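Local coordinates for protein 3-oxosteroid 1-dehydrogenase (Sterolibacterium denitrificans, PDB 7P18) that probably catalyses the FAD-dependent 1,2-dehydrogenation of 3-oxosteroids to their 3-oxo-Delta(1) products, passing the electrons to an acceptor, at residues A[80-83]-A[84-88]; A[277-280]-A[281-285]; A[411-414]-A[415-419]. All coordinates share one frame; numbering follows the deposited sequence.

Interaction 1: A[80-83]-A[84-88]; sequences GLVA and EDRLL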
loop_
_atom_site.group_PDB
_atom_site.type_symbol
_atom_site.label_atom_id
_atom_site.label_comp_id
_atom_site.label_asym_id
_atom_site.label_seq_id
_atom_site.Cartn_x
_atom_site.Cartn_y
_atom_site.Cartn_z
ATOM N N GLY A 80 0.742 -4.334 22.458
ATOM C CA GLY A 80 -0.119 -3.652 23.443
ATOM C C GLY A 80 -0.486 -2.237 23.040
ATOM O O GLY A 80 -1.105 -1.540 23.874
ATOM N N LEU A 81 -0.157 -1.795 21.817
ATOM C CA LEU A 81 -0.452 -0.412 21.363
ATOM C C LEU A 81 -1.907 -0.286 20.946
ATOM O O LEU A 81 -2.407 0.857 20.755
ATOM C CB LEU A 81 0.473 -0.067 20.198
ATOM C CG LEU A 81 1.957 -0.023 20.532
ATOM C CD1 LEU A 81 2.749 0.201 19.264
ATOM C CD2 LEU A 81 2.257 1.091 21.531
ATOM N N VAL A 82 -2.580 -1.418 20.716
ATOM C CA VAL A 82 -3.945 -1.429 20.148
ATOM C C VAL A 82 -4.868 -2.173 21.127
ATOM O O VAL A 82 -4.508 -3.292 21.564
ATOM C CB VAL A 82 -3.938 -2.089 18.755
ATOM C CG1 VAL A 82 -5.328 -2.278 18.193
ATOM C CG2 VAL A 82 -3.076 -1.290 17.780
ATOM N N ALA A 83 -6.043 -1.632 21.376
ATOM C CA ALA A 83 -7.073 -2.272 22.232
ATOM C C ALA A 83 -7.321 -3.698 21.726
ATOM O O ALA A 83 -7.567 -3.903 20.533
ATOM C CB ALA A 83 -8.336 -1.454 22.254
ATOM N N GLU A 84 -7.274 -4.685 22.610
ATOM C CA GLU A 84 -7.418 -6.087 22.154
ATOM C C GLU A 84 -8.752 -6.283 21.431
ATOM O O GLU A 84 -8.808 -7.091 20.478
ATOM C CB GLU A 84 -7.218 -7.068 23.314
ATOM C CG GLU A 84 -7.268 -8.515 22.860
ATOM C CD GLU A 84 -7.256 -9.520 24.001
ATOM O OE1 GLU A 84 -8.293 -9.604 24.709
ATOM O OE2 GLU A 84 -6.241 -10.198 24.172
ATOM N N ASP A 85 -9.826 -5.614 21.846
ATOM C CA ASP A 85 -11.156 -5.837 21.230
ATOM C C ASP A 85 -11.128 -5.412 19.756
ATOM O O ASP A 85 -11.923 -5.949 18.975
ATOM C CB ASP A 85 -12.306 -5.197 22.006
ATOM C CG ASP A 85 -12.326 -3.691 22.109
ATOM O OD1 ASP A 85 -11.334 -3.051 21.691
ATOM O OD2 ASP A 85 -13.341 -3.147 22.639
ATOM N N ARG A 86 -10.272 -4.475 19.370
ATOM C CA ARG A 86 -10.118 -4.115 17.940
ATOM C C ARG A 86 -9.429 -5.256 17.185
ATOM O O ARG A 86 -9.771 -5.472 16.039
ATOM C CB ARG A 86 -9.276 -2.846 17.792
ATOM C CG ARG A 86 -9.946 -1.588 18.317
ATOM C CD ARG A 86 -9.026 -0.400 18.237
ATOM N NE ARG A 86 -8.758 -0.075 16.833
ATOM C CZ ARG A 86 -7.722 0.673 16.408
ATOM N NH1 ARG A 86 -6.824 1.157 17.252
ATOM N NH2 ARG A 86 -7.580 0.882 15.108
ATOM N N LEU A 87 -8.423 -5.895 17.763
ATOM C CA LEU A 87 -7.773 -7.078 17.147
ATOM C C LEU A 87 -8.797 -8.212 17.000
ATOM O O LEU A 87 -8.842 -8.836 15.906
ATOM C CB LEU A 87 -6.601 -7.560 17.990
ATOM C CG LEU A 87 -5.502 -6.531 18.283
ATOM C CD1 LEU A 87 -4.414 -7.194 19.086
ATOM C CD2 LEU A 87 -4.935 -5.965 17.018
ATOM N N LEU A 88 -9.587 -8.479 18.049
ATOM C CA LEU A 88 -10.631 -9.540 17.975
ATOM C C LEU A 88 -11.603 -9.199 16.853
ATOM O O LEU A 88 -11.961 -10.078 16.072
ATOM C CB LEU A 88 -11.372 -9.658 19.311
ATOM C CG LEU A 88 -10.494 -10.026 20.509
ATOM C CD1 LEU A 88 -11.282 -9.898 21.812
ATOM C CD2 LEU A 88 -9.919 -11.421 20.359
HETATM O O HOH W 1 -6.904 1.011 20.280
#
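V82 and R86 meet at about a right angle where the loop 80-83 runs into a helix. CG1 of V82 lies over one face of the R86 guanidinium, 3.9 Å from NH1. That methyl is anti to its backbone N (chi1 173°), which turns it toward the first helical turn. On the same methyl, CD2 of L87 closes in at 3.9 Å, an apolar contact. The R86 chain bends at chi3 (66°) and brings its guanidinium alongside the loop. A water in the plane of that group, at its edge, accepts from R86 NH1 at 3.0 Å and from the backbone N of A83. A83 is the N-cap residue. Its O accepts from R86 N at 3.0 Å, with the donor above the carbonyl plane. CB of D85 points away, but OD1 returns to 3.4 Å from A83 CB. R86 NH2 bonds A529 O. With an alanine in place of R86, A529 O and the water would probably each lose a donor, and a gap is likely to open beside V82 CG1. E84 pairs with K75 of helix 67-78, and L87 and L88 pack on that helix, so the contact starts helix 84-104 against its predecessor.

Interaction 2: A[277-280]-A[281-285]; sequences QQMR and EQYLP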
loop_
_atom_site.group_PDB
_atom_site.type_symbol
_atom_site.label_atom_id
_atom_site.label_comp_id
_atom_site.label_asym_id
_atom_site.label_seq_id
_atom_site.Cartn_x
_atom_site.Cartn_y
_atom_site.Cartn_z
ATOM N N GLN A 277 2.806 18.777 3.801
ATOM C CA GLN A 277 4.181 18.929 4.337
ATOM C C GLN A 277 4.116 19.528 5.745
ATOM O O GLN A 277 4.940 19.165 6.603
ATOM C CB GLN A 277 5.040 19.773 3.372
ATOM C CG GLN A 277 6.448 19.969 3.871
ATOM C CD GLN A 277 7.243 18.709 3.729
ATOM O OE1 GLN A 277 6.986 17.921 2.828
ATOM N NE2 GLN A 277 8.245 18.575 4.562
ATOM N N GLN A 278 3.189 20.447 6.020
ATOM C CA GLN A 278 3.102 21.054 7.383
ATOM C C GLN A 278 2.776 19.951 8.417
ATOM O O GLN A 278 3.396 19.885 9.489
ATOM C CB GLN A 278 2.035 22.153 7.370
ATOM C CG GLN A 278 1.729 22.732 8.745
ATOM C CD GLN A 278 0.703 21.944 9.555
ATOM O OE1 GLN A 278 -0.400 21.618 9.093
ATOM N NE2 GLN A 278 1.041 21.675 10.808
ATOM N N MET A 279 1.820 19.085 8.092
ATOM C CA MET A 279 1.417 17.991 9.018
ATOM C C MET A 279 2.555 16.967 9.146
ATOM O O MET A 279 2.837 16.541 10.278
ATOM C CB MET A 279 0.108 17.369 8.533
ATOM C CG MET A 279 -1.085 18.274 8.775
ATOM S SD MET A 279 -2.679 17.512 8.400
ATOM C CE MET A 279 -2.861 16.468 9.831
ATOM N N ARG A 280 3.282 16.666 8.051
ATOM C CA ARG A 280 4.481 15.799 8.117
ATOM C C ARG A 280 5.449 16.415 9.099
ATOM O O ARG A 280 5.965 15.719 9.995
ATOM C CB ARG A 280 5.144 15.600 6.750
ATOM C CG ARG A 280 4.287 14.928 5.697
ATOM C CD ARG A 280 5.117 14.703 4.412
ATOM N NE ARG A 280 6.142 13.694 4.590
ATOM C CZ ARG A 280 6.075 12.455 4.083
ATOM N NH1 ARG A 280 5.043 12.080 3.357
ATOM N NH2 ARG A 280 7.044 11.593 4.319
ATOM N N GLU A 281 5.754 17.703 8.950
ATOM C CA GLU A 281 6.744 18.307 9.878
ATOM C C GLU A 281 6.207 18.361 11.311
ATOM O O GLU A 281 7.025 18.256 12.259
ATOM C CB GLU A 281 7.146 19.685 9.368
ATOM C CG GLU A 281 8.063 19.500 8.196
ATOM C CD GLU A 281 8.471 20.737 7.460
ATOM O OE1 GLU A 281 8.208 21.817 8.008
ATOM O OE2 GLU A 281 9.066 20.586 6.354
ATOM N N GLN A 282 4.901 18.522 11.472
ATOM C CA GLN A 282 4.308 18.545 12.848
ATOM C C GLN A 282 4.482 17.159 13.506
ATOM O O GLN A 282 4.761 17.084 14.716
ATOM C CB GLN A 282 2.858 18.984 12.747
ATOM C CG GLN A 282 2.160 19.045 14.114
ATOM C CD GLN A 282 0.764 19.601 14.028
ATOM O OE1 GLN A 282 0.273 19.949 12.965
ATOM N NE2 GLN A 282 0.079 19.621 15.153
ATOM N N TYR A 283 4.306 16.069 12.767
ATOM C CA TYR A 283 4.056 14.747 13.394
ATOM C C TYR A 283 5.155 13.722 13.107
ATOM O O TYR A 283 5.486 12.943 14.038
ATOM C CB TYR A 283 2.708 14.226 12.912
ATOM C CG TYR A 283 1.512 14.977 13.445
ATOM C CD1 TYR A 283 1.217 14.985 14.801
ATOM C CD2 TYR A 283 0.666 15.662 12.597
ATOM C CE1 TYR A 283 0.092 15.640 15.283
ATOM C CE2 TYR A 283 -0.454 16.340 13.064
ATOM C CZ TYR A 283 -0.741 16.316 14.416
ATOM O OH TYR A 283 -1.833 17.001 14.882
ATOM N N LEU A 284 5.684 13.682 11.884
ATOM C CA LEU A 284 6.606 12.603 11.417
ATOM C C LEU A 284 8.056 12.899 11.756
ATOM O O LEU A 284 8.443 14.045 12.007
ATOM C CB LEU A 284 6.429 12.436 9.910
ATOM C CG LEU A 284 5.046 11.996 9.439
ATOM C CD1 LEU A 284 5.050 11.838 7.927
ATOM C CD2 LEU A 284 4.578 10.697 10.110
ATOM N N PRO A 285 8.925 11.867 11.811
ATOM C CA PRO A 285 10.339 12.101 12.016
ATOM C C PRO A 285 10.933 12.906 10.858
ATOM O O PRO A 285 10.500 12.836 9.735
ATOM C CB PRO A 285 10.992 10.723 12.173
ATOM C CG PRO A 285 9.988 9.776 11.532
ATOM C CD PRO A 285 8.621 10.424 11.770
#
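Q277 reaches E281 one turn further on in the short helix 277-283, an i to i+4 pair on the surface of the FAD-binding fold. The Q277 chain leaves anti to the backbone N (chi1 180°) and bends at chi2 (74°). NE2 therefore swings along the helix and donates to E281 OE2 at 2.8 Å. OE2 lies close to the amide plane of Q277, but it is met on its anti side and out of the carboxylate plane; the two planes stand 76° apart. Q277 NE2 also bonds T288 O and its OE1 bonds A290 N, which probably fixes the rotation of the amide.

Q278 and Q282 repeat the spacing one residue on. They lie side by side and point the same way. The Q278 chain kinks at chi2 while that of Q282 runs straight, and Q278 NE2 donates to Q282 OE1 at 2.9 Å. M279 is buried, and its CE lies 4.0 Å from CE2 of Y283, with the two side chains parallel in direction. M308 of helix 302-309 touches the same tyrosine.

R280 bends at chi3 and sends its guanidinium to D495, T288 and E274. CD1 of L284 lies over one face of that group, toward its rim and 4.0 Å from R280 CZ. L284 is the first residue to leave helical angles. The helix ends with R280 O taking two donors: L284 N at 2.8 Å, and Y283 N at 3.2 Å from well above the carbonyl plane.

Interaction 3: A[411-414]-A[415-419]; sequences AWLG and KVYWR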
loop_
_atom_site.group_PDB
_atom_site.type_symbol
_atom_site.label_atom_id
_atom_site.label_comp_id
_atom_site.label_asym_id
_atom_site.label_seq_id
_atom_site.Cartn_x
_atom_site.Cartn_y
_atom_site.Cartn_z
ATOM N N ALA A 411 18.486 10.134 -20.684
ATOM C CA ALA A 411 17.713 11.149 -19.935
ATOM C C ALA A 411 17.647 10.786 -18.446
ATOM O O ALA A 411 17.384 11.690 -17.603
ATOM C CB ALA A 411 16.338 11.296 -20.539
ATOM N N TRP A 412 17.878 9.520 -18.099
ATOM C CA TRP A 412 17.773 9.026 -16.694
ATOM C C TRP A 412 19.127 9.021 -15.987
ATOM O O TRP A 412 19.144 8.846 -14.757
ATOM C CB TRP A 412 17.104 7.646 -16.664
ATOM C CG TRP A 412 15.611 7.736 -16.650
ATOM C CD1 TRP A 412 14.835 8.852 -16.764
ATOM C CD2 TRP A 412 14.707 6.620 -16.618
ATOM N NE1 TRP A 412 13.516 8.506 -16.773
ATOM C CE2 TRP A 412 13.406 7.141 -16.689
ATOM C CE3 TRP A 412 14.893 5.232 -16.544
ATOM C CZ2 TRP A 412 12.278 6.314 -16.666
ATOM C CZ3 TRP A 412 13.786 4.417 -16.510
ATOM C CH2 TRP A 412 12.496 4.956 -16.563
ATOM N N LEU A 413 20.226 9.195 -16.718
ATOM C CA LEU A 413 21.572 9.182 -16.095
ATOM C C LEU A 413 21.695 10.361 -15.120
ATOM O O LEU A 413 21.350 11.471 -15.491
ATOM C CB LEU A 413 22.638 9.234 -17.198
ATOM C CG LEU A 413 24.074 9.088 -16.728
ATOM C CD1 LEU A 413 24.322 7.665 -16.207
ATOM C CD2 LEU A 413 25.030 9.424 -17.892
ATOM N N GLY A 414 22.096 10.085 -13.880
ATOM C CA GLY A 414 22.191 11.045 -12.776
ATOM C C GLY A 414 20.834 11.476 -12.253
ATOM O O GLY A 414 20.804 12.349 -11.365
ATOM N N LYS A 415 19.732 10.895 -12.746
ATOM C CA LYS A 415 18.367 11.231 -12.233
ATOM C C LYS A 415 17.700 9.989 -11.602
ATOM O O LYS A 415 17.265 10.079 -10.427
ATOM C CB LYS A 415 17.503 11.768 -13.370
ATOM C CG LYS A 415 18.136 12.864 -14.222
ATOM C CD LYS A 415 18.382 14.144 -13.493
ATOM C CE LYS A 415 18.923 15.227 -14.414
ATOM N NZ LYS A 415 19.143 16.463 -13.639
ATOM N N VAL A 416 17.653 8.878 -12.342
ATOM C CA VAL A 416 17.064 7.577 -11.864
ATOM C C VAL A 416 18.197 6.617 -11.474
ATOM O O VAL A 416 18.055 5.827 -10.528
ATOM C CB VAL A 416 16.148 6.994 -12.940
ATOM C CG1 VAL A 416 15.728 5.572 -12.591
ATOM C CG2 VAL A 416 14.951 7.873 -13.207
ATOM N N TYR A 417 19.357 6.694 -12.127
ATOM C CA TYR A 417 20.495 5.815 -11.782
ATOM C C TYR A 417 21.800 6.544 -12.074
ATOM O O TYR A 417 21.823 7.411 -12.966
ATOM C CB TYR A 417 20.404 4.484 -12.554
ATOM C CG TYR A 417 20.613 4.671 -14.034
ATOM C CD1 TYR A 417 19.581 5.058 -14.862
ATOM C CD2 TYR A 417 21.885 4.586 -14.578
ATOM C CE1 TYR A 417 19.789 5.354 -16.198
ATOM C CE2 TYR A 417 22.102 4.847 -15.920
ATOM C CZ TYR A 417 21.063 5.256 -16.734
ATOM O OH TYR A 417 21.285 5.537 -18.071
ATOM N N TRP A 418 22.836 6.191 -11.314
ATOM C CA TRP A 418 24.239 6.592 -11.572
ATOM C C TRP A 418 25.005 5.343 -12.028
ATOM O O TRP A 418 24.683 4.236 -11.536
ATOM C CB TRP A 418 24.839 7.236 -10.330
ATOM C CG TRP A 418 24.219 8.546 -9.951
ATOM C CD1 TRP A 418 24.782 9.790 -10.082
ATOM C CD2 TRP A 418 22.948 8.754 -9.302
ATOM N NE1 TRP A 418 23.938 10.751 -9.597
ATOM C CE2 TRP A 418 22.791 10.156 -9.141
ATOM C CE3 TRP A 418 21.886 7.924 -8.916
ATOM C CZ2 TRP A 418 21.658 10.713 -8.553
ATOM C CZ3 TRP A 418 20.776 8.476 -8.318
ATOM C CH2 TRP A 418 20.655 9.858 -8.160
ATOM N N ARG A 419 25.952 5.510 -12.952
ATOM C CA ARG A 419 26.666 4.384 -13.612
ATOM C C ARG A 419 28.157 4.721 -13.624
ATOM O O ARG A 419 28.505 5.909 -13.769
ATOM C CB ARG A 419 26.041 4.130 -14.988
ATOM C CG ARG A 419 26.668 2.967 -15.744
ATOM C CD ARG A 419 26.128 2.799 -17.152
ATOM N NE ARG A 419 26.528 3.977 -17.919
ATOM C CZ ARG A 419 25.744 4.737 -18.663
ATOM N NH1 ARG A 419 24.466 4.448 -18.835
ATOM N NH2 ARG A 419 26.247 5.814 -19.238
HETATM O O HOH W 2 21.654 15.126 -12.946
#
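G414, L413 and W412 carry most of this turn, and all three meet Y417. CA of G414 sits over the face of the W418 five-membered ring, 3.8 Å from its centroid, a CH-pi contact. Its N donates to Y417 O at 2.8 Å. The positive phi of G414 (72°) goes with the bend of the chain. L413 CD1 meets Y417 CE2 at 3.6 Å and also lies over one face of the R419 guanidinium. Y417 takes the less common first torsion, CG between the backbone N and the carbonyl carbon (chi1 68°), which folds its ring back over L413 CA. W412 turns the face of its indole to V416, whose CG2 stands 3.5 Å above the five-membered ring. The two side chains run alongside each other, and W412 CB touches Y417 CE1. W412 O is gripped by V416 N at 2.8 Å in the carbonyl plane and by K415 N at 2.9 Å from above it; Y417 N adds a weak bond. The direct hydrogen bonds between 411-414 and 415-419 are all backbone to backbone, while the polar ends of Y417 and R419 turn to R409 O and D408. Aliphatic groups on aromatic faces fill the turn into strand 418-420.

In the fold
The three contacts follow one another along the chain, all within the FAD-binding domain. None touches another. Interactions 1 and 2 have centres about 26 Å apart, and interactions 2 and 3 about 30 Å. The centres of interactions 1 and 3 are about 46 Å apart, on opposite sides of the chain's centre. Interaction 1 opens helix 84-104, interaction 2 spans and closes helix 277-283, and interaction 3 leads into strand 418-420, which pairs with strand 486-502. R280 of interaction 2 also reaches that strand, through D495. The side chain of M279 is about 10 Å from the bound FAD and that of R86 about 12 Å. They are thus separate local elements of one FAD-binding fold.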